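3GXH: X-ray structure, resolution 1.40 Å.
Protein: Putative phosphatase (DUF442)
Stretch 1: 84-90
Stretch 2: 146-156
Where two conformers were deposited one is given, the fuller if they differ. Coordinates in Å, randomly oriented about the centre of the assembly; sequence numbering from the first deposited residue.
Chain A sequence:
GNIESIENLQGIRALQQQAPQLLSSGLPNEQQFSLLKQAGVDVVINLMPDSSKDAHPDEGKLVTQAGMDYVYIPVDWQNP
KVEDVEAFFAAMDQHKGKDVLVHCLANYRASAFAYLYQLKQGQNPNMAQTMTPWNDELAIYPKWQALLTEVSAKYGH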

# COMPACT_ATOMS: atom_id res chain seq x y z
N ASP A 84 6.68 4.80 -10.68
CA ASP A 84 6.48 4.06 -9.42
C ASP A 84 5.07 3.47 -9.36
O ASP A 84 4.84 2.34 -8.97
CB ASP A 84 6.67 4.92 -8.17
CG ASP A 84 8.05 5.59 -8.09
OD1 ASP A 84 9.06 4.95 -8.53
OD2 ASP A 84 8.11 6.72 -7.51
N VAL A 85 4.10 4.31 -9.72
CA VAL A 85 2.71 3.88 -9.76
C VAL A 85 2.53 2.72 -10.74
O VAL A 85 1.91 1.70 -10.42
CB VAL A 85 1.77 5.05 -10.06
CG1 VAL A 85 0.29 4.57 -10.17
CG2 VAL A 85 1.90 6.14 -8.99
N GLU A 86 3.10 2.86 -11.93
CA GLU A 86 3.04 1.81 -12.95
C GLU A 86 3.70 0.50 -12.49
O GLU A 86 3.18 -0.57 -12.74
CB GLU A 86 3.70 2.28 -14.24
CG GLU A 86 2.92 3.36 -14.96
CD GLU A 86 1.61 2.86 -15.55
OE1 GLU A 86 1.52 1.65 -15.86
OE2 GLU A 86 0.69 3.70 -15.71
N ALA A 87 4.82 0.62 -11.78
CA ALA A 87 5.46 -0.54 -11.25
C ALA A 87 4.55 -1.25 -10.23
O ALA A 87 4.44 -2.48 -10.17
CB ALA A 87 6.87 -0.14 -10.62
N PHE A 88 3.88 -0.47 -9.40
CA PHE A 88 2.88 -1.05 -8.50
C PHE A 88 1.75 -1.73 -9.25
O PHE A 88 1.33 -2.82 -8.91
CB PHE A 88 2.34 0.07 -7.56
CG PHE A 88 1.20 -0.35 -6.71
CD1 PHE A 88 1.36 -1.33 -5.74
CD2 PHE A 88 -0.04 0.30 -6.81
CE1 PHE A 88 0.26 -1.74 -4.96
CE2 PHE A 88 -1.13 -0.10 -6.01
CZ PHE A 88 -0.98 -1.11 -5.09
N PHE A 89 1.22 -1.06 -10.25
CA PHE A 89 0.16 -1.67 -11.03
C PHE A 89 0.59 -2.99 -11.68
O PHE A 89 -0.15 -4.00 -11.63
CB PHE A 89 -0.31 -0.75 -12.17
CG PHE A 89 -1.04 0.52 -11.77
CD1 PHE A 89 -1.49 0.79 -10.49
CD2 PHE A 89 -1.28 1.46 -12.77
CE1 PHE A 89 -2.19 1.94 -10.23
CE2 PHE A 89 -1.97 2.62 -12.50
CZ PHE A 89 -2.42 2.87 -11.20
N ALA A 90 1.83 -3.04 -12.17
CA ALA A 90 2.37 -4.26 -12.75
C ALA A 90 2.53 -5.34 -11.72
O ALA A 90 2.29 -6.51 -11.99
CB ALA A 90 3.70 -3.99 -13.50
N ALA A 146 -0.25 16.47 -8.24
CA ALA A 146 0.07 16.40 -9.66
C ALA A 146 0.16 14.96 -10.15
O ALA A 146 -0.31 14.61 -11.23
CB ALA A 146 1.42 17.13 -9.98
N LEU A 147 0.75 14.11 -9.34
CA LEU A 147 0.87 12.67 -9.62
C LEU A 147 -0.53 12.08 -9.77
O LEU A 147 -0.84 11.38 -10.77
CB LEU A 147 1.62 11.92 -8.53
CG LEU A 147 1.74 10.41 -8.71
CD1 LEU A 147 2.66 10.09 -9.87
CD2 LEU A 147 2.19 9.74 -7.41
N LEU A 148 -1.38 12.33 -8.79
CA LEU A 148 -2.72 11.78 -8.82
C LEU A 148 -3.52 12.25 -10.03
O LEU A 148 -4.21 11.45 -10.68
CB LEU A 148 -3.47 12.06 -7.54
CG LEU A 148 -3.23 11.03 -6.39
CD1 LEU A 148 -1.74 10.82 -6.10
CD2 LEU A 148 -4.01 11.50 -5.16
N THR A 149 -3.41 13.52 -10.37
CA THR A 149 -4.13 14.09 -11.52
C THR A 149 -3.62 13.46 -12.80
O THR A 149 -4.41 13.07 -13.67
CB THR A 149 -3.96 15.62 -11.55
OG1 THR A 149 -4.56 16.22 -10.39
CG2 THR A 149 -4.55 16.24 -12.86
N GLU A 150 -2.31 13.34 -12.93
CA GLU A 150 -1.68 12.83 -14.16
C GLU A 150 -2.07 11.38 -14.38
O GLU A 150 -2.41 10.99 -15.50
CB GLU A 150 -0.14 12.94 -14.08
CG GLU A 150 0.61 12.42 -15.35
CD GLU A 150 2.10 12.84 -15.43
OE1 GLU A 150 2.58 13.65 -14.59
OE2 GLU A 150 2.81 12.35 -16.35
N VAL A 151 -2.04 10.59 -13.32
CA VAL A 151 -2.31 9.16 -13.48
C VAL A 151 -3.78 8.95 -13.70
O VAL A 151 -4.14 8.06 -14.53
CB VAL A 151 -1.87 8.35 -12.27
CG1 VAL A 151 -2.43 6.89 -12.34
CG2 VAL A 151 -0.39 8.30 -12.16
N SER A 152 -4.65 9.71 -13.02
CA SER A 152 -6.09 9.60 -13.20
C SER A 152 -6.43 9.87 -14.66
O SER A 152 -7.14 9.09 -15.30
CB SER A 152 -6.85 10.56 -12.29
OG SER A 152 -6.61 10.24 -10.92
N ALA A 153 -5.90 10.97 -15.20
CA ALA A 153 -6.13 11.31 -16.63
C ALA A 153 -5.58 10.26 -17.62
O ALA A 153 -6.23 9.97 -18.64
CB ALA A 153 -5.57 12.70 -16.96
N LYS A 154 -4.41 9.70 -17.33
CA LYS A 154 -3.78 8.70 -18.17
C LYS A 154 -4.65 7.45 -18.34
O LYS A 154 -4.70 6.87 -19.45
CB LYS A 154 -2.41 8.31 -17.58
CG LYS A 154 -1.64 7.33 -18.44
CD LYS A 154 -0.23 7.08 -17.92
CE LYS A 154 0.44 5.96 -18.73
NZ LYS A 154 1.91 5.90 -18.47
N TYR A 155 -5.36 7.07 -17.26
CA TYR A 155 -6.10 5.81 -17.25
C TYR A 155 -7.61 5.99 -17.30
O TYR A 155 -8.37 5.15 -16.80
CB TYR A 155 -5.67 4.95 -16.07
CG TYR A 155 -4.31 4.36 -16.30
CD1 TYR A 155 -4.12 3.40 -17.28
CD2 TYR A 155 -3.21 4.81 -15.59
CE1 TYR A 155 -2.88 2.87 -17.52
CE2 TYR A 155 -1.96 4.28 -15.82
CZ TYR A 155 -1.80 3.30 -16.79
OH TYR A 155 -0.56 2.77 -17.04
N GLY A 156 -8.04 7.07 -17.96
CA GLY A 156 -9.44 7.27 -18.32
C GLY A 156 -10.33 8.09 -17.42
O GLY A 156 -11.55 8.21 -17.66

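Two helical segments pack side chain to side chain, with their axes 11.9 Å apart at closest approach and inclined at 53°. The nearest CA atoms are those of Val85 and Val151, 8.2 Å apart. No clear hydrogen bond joins the segments.

Val85 points its CA-to-CB bond toward the other helix. Its chi1 is t, and both methyls are used. CG2 lies 3.9 Å from Leu147 CD2, and CG1 lies 4.2 Å from Val151 CG1. Leu147 adopts chi1 t and chi2 p, which places CD2 beside Val85. Val151 is also t. Its CG1 serves two neighbours, because Phe89 CZ is 4.2 Å from Val151 CG1 as well. These four side chains are buried and apolar.

One turn after Val85, Phe89 takes chi1 m. This rotamer carries the ring across to Val151 and Tyr155. The Phe89 and Tyr155 rings form an offset edge-to-face pair, with the edge of Phe89 toward the face of Tyr155. The centroids are 5.6 Å apart and the planes meet at 71°. The closest atoms are Phe89 CE2 and Tyr155 CE2, at 3.7 Å.

Tyr155 is the first residue to leave helical phi/psi, at -109/31. Its chi1 of -73° (m) and chi2 of -69° bring the hydroxyl to Glu86. The CA-to-CB bond of Glu86 points sideways, but chi1 and chi2, both m, bring the carboxylate nearer the other segment. Glu86 OE2 is only 2.0 Å from Tyr155 OH, too short for a hydrogen bond. Both residues were deposited in two conformers, with one of each given here.

Lys154 is extended, with all four chi angles t. Its NZ forms a long salt bridge with Glu86 OE2, at 3.7 Å. The charged contact thus lies beside the aromatic one, at the end of the second helix.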